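Local coordinates for AT-less polyketide synthase (Streptomyces platensis subsp. rosaceus, PDB 4TKT), which probably catalyses decarboxylative Claisen condensation, extending the polyketide chain as a ketosynthase domain of the isomigrastatin assembly line, at residues F134-Y145 with A210-K221. Numbering follows the deposited sequence.
Sequences FAGAMYSEYQLY and AGGVNLSVHPGK
Two neighbouring parallel strands of the thiolase-fold ketosynthase core, 129-136 and 208-214, pair at F134-G136 with A210-V213 and then run on as loops in contact up to the following helices. G211 N donates to F134 O, G211 O accepts from G136 N (2.8 Å), and V213 N reaches G136 O almost straight on. Beyond the sheet, water 1 joins Y139 N to N214 OD1, which also lies at the edge of the Y139 ring, in its plane. K221 crosses one face of that ring, CE 3.8 Å from the centroid, and its bent chain carries NZ to L215 O and S216 OG (2.9 Å). E141 sends OE1 to water 2, which also donates to L215 O. L144 CD1 lies over one face of the H218 ring, which swings out opposite the backbone N (chi1 -165°) and turns an edge to the face of Y145, planes at 61°. Y145 OH donates to V217 O (2.5 Å) in the carbonyl plane. A phenylalanine in place of Y145 would probably leave V217 O without this donor. H218 ND1 accepts from G220 N, a capping bond at the turn into helix 220-227, and NE2 is hydrogen-bonded to E148 OE2, which together would hold the imidazole's rotation.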
ATOM      1  N   PHE A 134       7.761   2.304   9.630  1.00 25.67           N
ATOM      2  CA  PHE A 134       6.708   2.920  10.423  1.00 25.34           C
ATOM      3  C   PHE A 134       5.369   2.313  10.057  1.00 25.01           C
ATOM      4  O   PHE A 134       4.831   2.576   8.981  1.00 32.91           O
ATOM      5  CB  PHE A 134       6.686   4.433  10.206  1.00 26.27           C
ATOM      6  CG  PHE A 134       7.966   5.113  10.580  1.00 33.42           C
ATOM      7  CD1 PHE A 134       9.019   5.175   9.685  1.00 27.01           C
ATOM      8  CD2 PHE A 134       8.124   5.681  11.833  1.00 32.13           C
ATOM      9  CE1 PHE A 134      10.202   5.793  10.030  1.00 35.51           C
ATOM     10  CE2 PHE A 134       9.304   6.300  12.184  1.00 27.74           C
ATOM     11  CZ  PHE A 134      10.345   6.357  11.280  1.00 36.37           C
ATOM     12  N   ALA A 135       4.833   1.497  10.956  1.00 24.52           N
ATOM     13  CA  ALA A 135       3.604   0.771  10.684  1.00 24.25           C
ATOM     14  C   ALA A 135       2.459   1.261  11.559  1.00 29.13           C
ATOM     15  O   ALA A 135       2.657   1.602  12.721  1.00 27.59           O
ATOM     16  CB  ALA A 135       3.823  -0.718  10.887  1.00 23.64           C
ATOM     17  N   GLY A 136       1.261   1.296  10.991  1.00 24.71           N
ATOM     18  CA  GLY A 136       0.075   1.645  11.745  1.00 25.04           C
ATOM     19  C   GLY A 136      -0.857   0.457  11.877  1.00 30.57           C
ATOM     20  O   GLY A 136      -1.199  -0.186  10.884  1.00 32.51           O
ATOM     21  N   ALA A 137      -1.258   0.158  13.108  1.00 29.04           N
ATOM     22  CA  ALA A 137      -2.204  -0.919  13.374  1.00 24.39           C
ATOM     23  C   ALA A 137      -2.887  -0.668  14.709  1.00 29.31           C
ATOM     24  O   ALA A 137      -2.335   0.022  15.564  1.00 27.91           O
ATOM     25  CB  ALA A 137      -1.505  -2.260  13.373  1.00 23.79           C
HETATM   26  N   MSE A 138      -4.080  -1.225  14.898  1.00 24.90           N
HETATM   27  CA  MSE A 138      -4.826  -0.962  16.123  1.00 25.38           C
HETATM   28  C   MSE A 138      -5.441  -2.201  16.778  1.00 33.29           C
HETATM   29  O   MSE A 138      -5.858  -2.141  17.933  1.00 40.39           O
HETATM   30  CB  MSE A 138      -5.929   0.063  15.850  1.00 28.62           C
HETATM   31  CG  MSE A 138      -6.987  -0.383  14.854  1.00 33.25           C
HETATM   32 SE   MSE A 138      -8.434   0.927  14.661  1.00 54.19          SE
HETATM   33  CE  MSE A 138      -9.196   0.827  16.451  1.00 31.06           C
ATOM     34  N   TYR A 139      -5.496  -3.317  16.059  1.00 29.33           N
ATOM     35  CA  TYR A 139      -6.102  -4.533  16.605  1.00 24.99           C
ATOM     36  C   TYR A 139      -5.096  -5.653  16.819  1.00 24.59           C
ATOM     37  O   TYR A 139      -4.219  -5.878  15.988  1.00 29.51           O
ATOM     38  CB  TYR A 139      -7.218  -5.045  15.689  1.00 27.26           C
ATOM     39  CG  TYR A 139      -8.440  -4.162  15.634  1.00 30.24           C
ATOM     40  CD1 TYR A 139      -9.286  -4.047  16.729  1.00 31.88           C
ATOM     41  CD2 TYR A 139      -8.761  -3.460  14.479  1.00 29.66           C
ATOM     42  CE1 TYR A 139     -10.411  -3.244  16.683  1.00 31.48           C
ATOM     43  CE2 TYR A 139      -9.884  -2.654  14.420  1.00 30.84           C
ATOM     44  CZ  TYR A 139     -10.706  -2.551  15.527  1.00 35.10           C
ATOM     45  OH  TYR A 139     -11.825  -1.751  15.481  1.00 35.95           O
ATOM     46  N   SER A 140      -5.240  -6.356  17.938  1.00 24.89           N
ATOM     47  CA  SER A 140      -4.484  -7.579  18.196  1.00 24.82           C
ATOM     48  C   SER A 140      -5.444  -8.715  18.508  1.00 33.57           C
ATOM     49  O   SER A 140      -5.486  -9.207  19.633  1.00 40.83           O
ATOM     50  CB  SER A 140      -3.505  -7.389  19.351  1.00 38.89           C
ATOM     51  OG  SER A 140      -2.465  -6.502  18.992  1.00 46.87           O
ATOM     52  N   GLU A 141      -6.208  -9.129  17.503  1.00 25.27           N
ATOM     53  CA  GLU A 141      -7.304 -10.069  17.706  1.00 29.78           C
ATOM     54  C   GLU A 141      -6.907 -11.541  17.641  1.00 30.42           C
ATOM     55  O   GLU A 141      -7.536 -12.372  18.295  1.00 36.41           O
ATOM     56  CB  GLU A 141      -8.401  -9.809  16.681  1.00 38.72           C
ATOM     57  CG  GLU A 141      -9.141  -8.507  16.890  1.00 51.04           C
ATOM     58  CD  GLU A 141     -10.310  -8.359  15.940  1.00 61.63           C
ATOM     59  OE1 GLU A 141     -10.123  -8.593  14.722  1.00 56.02           O
ATOM     60  OE2 GLU A 141     -11.415  -8.023  16.415  1.00 71.84           O
ATOM     61  N   TYR A 142      -5.887 -11.863  16.846  1.00 26.16           N
ATOM     62  CA  TYR A 142      -5.436 -13.247  16.680  1.00 26.07           C
ATOM     63  C   TYR A 142      -5.168 -13.875  18.045  1.00 26.71           C
ATOM     64  O   TYR A 142      -5.544 -15.014  18.315  1.00 27.49           O
ATOM     65  CB  TYR A 142      -4.182 -13.290  15.806  1.00 25.60           C
ATOM     66  CG  TYR A 142      -3.930 -14.611  15.113  1.00 26.04           C
ATOM     67  CD1 TYR A 142      -4.903 -15.196  14.314  1.00 35.29           C
ATOM     68  CD2 TYR A 142      -2.709 -15.255  15.233  1.00 26.23           C
ATOM     69  CE1 TYR A 142      -4.670 -16.398  13.670  1.00 35.09           C
ATOM     70  CE2 TYR A 142      -2.466 -16.456  14.594  1.00 26.81           C
ATOM     71  CZ  TYR A 142      -3.448 -17.023  13.813  1.00 36.40           C
ATOM     72  OH  TYR A 142      -3.209 -18.220  13.174  1.00 36.49           O
ATOM     73  N   GLN A 143      -4.524 -13.087  18.896  1.00 30.93           N
ATOM     74  CA  GLN A 143      -4.305 -13.381  20.307  1.00 31.27           C
ATOM     75  C   GLN A 143      -5.499 -14.032  21.022  1.00 34.34           C
ATOM     76  O   GLN A 143      -5.327 -14.936  21.842  1.00 32.59           O
ATOM     77  CB  GLN A 143      -3.939 -12.073  21.004  1.00 39.37           C
ATOM     78  CG  GLN A 143      -3.231 -12.201  22.324  1.00 47.69           C
ATOM     79  CD  GLN A 143      -2.887 -10.844  22.893  1.00 48.36           C
ATOM     80  OE1 GLN A 143      -3.345  -9.818  22.387  1.00 26.91           O
ATOM     81  NE2 GLN A 143      -2.075 -10.826  23.944  1.00 51.96           N
ATOM     82  N   LEU A 144      -6.705 -13.565  20.710  1.00 28.02           N
ATOM     83  CA  LEU A 144      -7.914 -14.017  21.393  1.00 34.51           C
ATOM     84  C   LEU A 144      -8.208 -15.493  21.151  1.00 41.43           C
ATOM     85  O   LEU A 144      -8.762 -16.174  22.015  1.00 30.70           O
ATOM     86  CB  LEU A 144      -9.111 -13.174  20.954  1.00 28.68           C
ATOM     87  CG  LEU A 144      -8.991 -11.678  21.246  1.00 28.21           C
ATOM     88  CD1 LEU A 144     -10.070 -10.901  20.521  1.00 28.08           C
ATOM     89  CD2 LEU A 144      -9.072 -11.434  22.741  1.00 42.80           C
ATOM     90  N   TYR A 145      -7.843 -15.982  19.973  1.00 39.06           N
ATOM     91  CA  TYR A 145      -8.074 -17.378  19.631  1.00 36.74           C
ATOM     92  C   TYR A 145      -7.306 -18.299  20.571  1.00 31.05           C
ATOM     93  O   TYR A 145      -7.839 -19.310  21.034  1.00 38.94           O
ATOM     94  CB  TYR A 145      -7.683 -17.646  18.177  1.00 29.63           C
ATOM     95  CG  TYR A 145      -8.740 -17.215  17.188  1.00 29.34           C
ATOM     96  CD1 TYR A 145     -10.061 -17.615  17.340  1.00 34.98           C
ATOM     97  CD2 TYR A 145      -8.425 -16.396  16.116  1.00 28.44           C
ATOM     98  CE1 TYR A 145     -11.036 -17.222  16.443  1.00 33.95           C
ATOM     99  CE2 TYR A 145      -9.394 -15.997  15.215  1.00 28.40           C
ATOM    100  CZ  TYR A 145     -10.697 -16.413  15.384  1.00 34.28           C
ATOM    101  OH  TYR A 145     -11.665 -16.018  14.490  1.00 38.20           O
ATOM    102  N   ALA A 210       6.591   3.268   5.124  1.00 23.60           N
ATOM    103  CA  ALA A 210       5.453   3.668   5.941  1.00 25.80           C
ATOM    104  C   ALA A 210       4.171   3.053   5.406  1.00 23.54           C
ATOM    105  O   ALA A 210       3.932   3.053   4.201  1.00 32.72           O
ATOM    106  CB  ALA A 210       5.333   5.181   5.991  1.00 24.64           C
ATOM    107  N   GLY A 211       3.349   2.523   6.304  1.00 22.76           N
ATOM    108  CA  GLY A 211       2.098   1.915   5.898  1.00 25.33           C
ATOM    109  C   GLY A 211       1.231   1.493   7.063  1.00 24.23           C
ATOM    110  O   GLY A 211       1.561   1.740   8.224  1.00 31.78           O
ATOM    111  N   GLY A 212       0.112   0.854   6.744  1.00 20.18           N
ATOM    112  CA  GLY A 212      -0.824   0.390   7.748  1.00 19.85           C
ATOM    113  C   GLY A 212      -1.389  -0.973   7.402  1.00 22.08           C
ATOM    114  O   GLY A 212      -1.389  -1.386   6.243  1.00 24.82           O
ATOM    115  N   VAL A 213      -1.868  -1.680   8.416  1.00 25.42           N
ATOM    116  CA  VAL A 213      -2.462  -2.990   8.218  1.00 19.71           C
ATOM    117  C   VAL A 213      -3.672  -3.155   9.131  1.00 28.07           C
ATOM    118  O   VAL A 213      -3.648  -2.746  10.294  1.00 25.67           O
ATOM    119  CB  VAL A 213      -1.440  -4.122   8.476  1.00 22.98           C
ATOM    120  CG1 VAL A 213      -0.784  -3.959   9.840  1.00 18.62           C
ATOM    121  CG2 VAL A 213      -2.096  -5.489   8.347  1.00 23.08           C
ATOM    122  N   ASN A 214      -4.738  -3.735   8.594  1.00 25.47           N
ATOM    123  CA  ASN A 214      -5.930  -3.989   9.381  1.00 23.64           C
ATOM    124  C   ASN A 214      -6.692  -5.204   8.876  1.00 22.99           C
ATOM    125  O   ASN A 214      -7.095  -5.252   7.715  1.00 25.36           O
ATOM    126  CB  ASN A 214      -6.837  -2.761   9.372  1.00 23.86           C
ATOM    127  CG  ASN A 214      -8.046  -2.929  10.265  1.00 27.27           C
ATOM    128  OD1 ASN A 214      -7.950  -2.805  11.483  1.00 34.51           O
ATOM    129  ND2 ASN A 214      -9.195  -3.211   9.662  1.00 27.93           N
ATOM    130  N   LEU A 215      -6.886  -6.183   9.753  1.00 19.55           N
ATOM    131  CA  LEU A 215      -7.608  -7.397   9.393  1.00 22.06           C
ATOM    132  C   LEU A 215      -8.779  -7.650  10.334  1.00 27.58           C
ATOM    133  O   LEU A 215      -8.782  -7.192  11.478  1.00 27.25           O
ATOM    134  CB  LEU A 215      -6.665  -8.603   9.397  1.00 22.68           C
ATOM    135  CG  LEU A 215      -5.481  -8.538   8.429  1.00 28.90           C
ATOM    136  CD1 LEU A 215      -4.630  -9.796   8.523  1.00 30.73           C
ATOM    137  CD2 LEU A 215      -5.961  -8.314   6.999  1.00 28.32           C
ATOM    138  N   SER A 216      -9.775  -8.380   9.843  1.00 25.25           N
ATOM    139  CA  SER A 216     -10.919  -8.764  10.661  1.00 30.04           C
ATOM    140  C   SER A 216     -10.925 -10.273  10.858  1.00 24.91           C
ATOM    141  O   SER A 216     -11.645 -10.994  10.170  1.00 28.25           O
ATOM    142  CB  SER A 216     -12.229  -8.304  10.017  1.00 34.80           C
ATOM    143  OG  SER A 216     -12.272  -6.893   9.883  1.00 37.81           O
ATOM    144  N   VAL A 217     -10.124 -10.746  11.806  1.00 22.81           N
ATOM    145  CA  VAL A 217      -9.897 -12.179  11.962  1.00 29.29           C
ATOM    146  C   VAL A 217     -10.759 -12.810  13.054  1.00 32.32           C
ATOM    147  O   VAL A 217     -10.776 -14.030  13.212  1.00 37.54           O
ATOM    148  CB  VAL A 217      -8.417 -12.465  12.275  1.00 30.84           C
ATOM    149  CG1 VAL A 217      -7.519 -11.712  11.303  1.00 35.35           C
ATOM    150  CG2 VAL A 217      -8.097 -12.064  13.694  1.00 20.66           C
ATOM    151  N   HIS A 218     -11.479 -11.978  13.798  1.00 31.41           N
ATOM    152  CA  HIS A 218     -12.220 -12.440  14.966  1.00 29.62           C
ATOM    153  C   HIS A 218     -13.601 -11.776  15.034  1.00 35.68           C
ATOM    154  O   HIS A 218     -13.749 -10.608  14.678  1.00 39.06           O
ATOM    155  CB  HIS A 218     -11.409 -12.154  16.231  1.00 22.55           C
ATOM    156  CG  HIS A 218     -11.885 -12.887  17.445  1.00 33.88           C
ATOM    157  ND1 HIS A 218     -12.805 -12.355  18.323  1.00 38.68           N
ATOM    158  CD2 HIS A 218     -11.559 -14.106  17.936  1.00 32.59           C
ATOM    159  CE1 HIS A 218     -13.028 -13.216  19.299  1.00 35.65           C
ATOM    160  NE2 HIS A 218     -12.285 -14.287  19.088  1.00 34.90           N
ATOM    161  N   PRO A 219     -14.621 -12.522  15.482  1.00 33.25           N
ATOM    162  CA  PRO A 219     -15.980 -11.969  15.544  1.00 34.01           C
ATOM    163  C   PRO A 219     -16.148 -10.863  16.591  1.00 35.17           C
ATOM    164  O   PRO A 219     -17.117 -10.105  16.523  1.00 29.96           O
ATOM    165  CB  PRO A 219     -16.838 -13.189  15.901  1.00 31.35           C
ATOM    166  CG  PRO A 219     -15.894 -14.143  16.550  1.00 28.17           C
ATOM    167  CD  PRO A 219     -14.589 -13.949  15.848  1.00 31.67           C
ATOM    168  N   GLY A 220     -15.215 -10.773  17.533  1.00 36.17           N
ATOM    169  CA  GLY A 220     -15.288  -9.799  18.607  1.00 26.45           C
ATOM    170  C   GLY A 220     -15.504  -8.371  18.144  1.00 34.13           C
ATOM    171  O   GLY A 220     -16.299  -7.635  18.731  1.00 38.36           O
ATOM    172  N   LYS A 221     -14.800  -7.983  17.085  1.00 28.99           N
ATOM    173  CA  LYS A 221     -14.917  -6.638  16.535  1.00 23.64           C
ATOM    174  C   LYS A 221     -16.355  -6.324  16.141  1.00 33.76           C
ATOM    175  O   LYS A 221     -16.821  -5.198  16.296  1.00 36.65           O
ATOM    176  CB  LYS A 221     -14.001  -6.473  15.324  1.00 22.86           C
ATOM    177  CG  LYS A 221     -14.066  -5.100  14.678  1.00 39.00           C
ATOM    178  CD  LYS A 221     -13.399  -5.091  13.310  1.00 44.71           C
ATOM    179  CE  LYS A 221     -11.919  -5.419  13.401  1.00 43.64           C
ATOM    180  NZ  LYS A 221     -11.258  -5.353  12.068  1.00 40.69           N
TER
HETATM  181  O   HOH W   1      -5.300  -3.630  13.127  1.00 46.20           O
HETATM  182  O   HOH W   2      -7.420  -8.391  13.783  1.00 44.01           O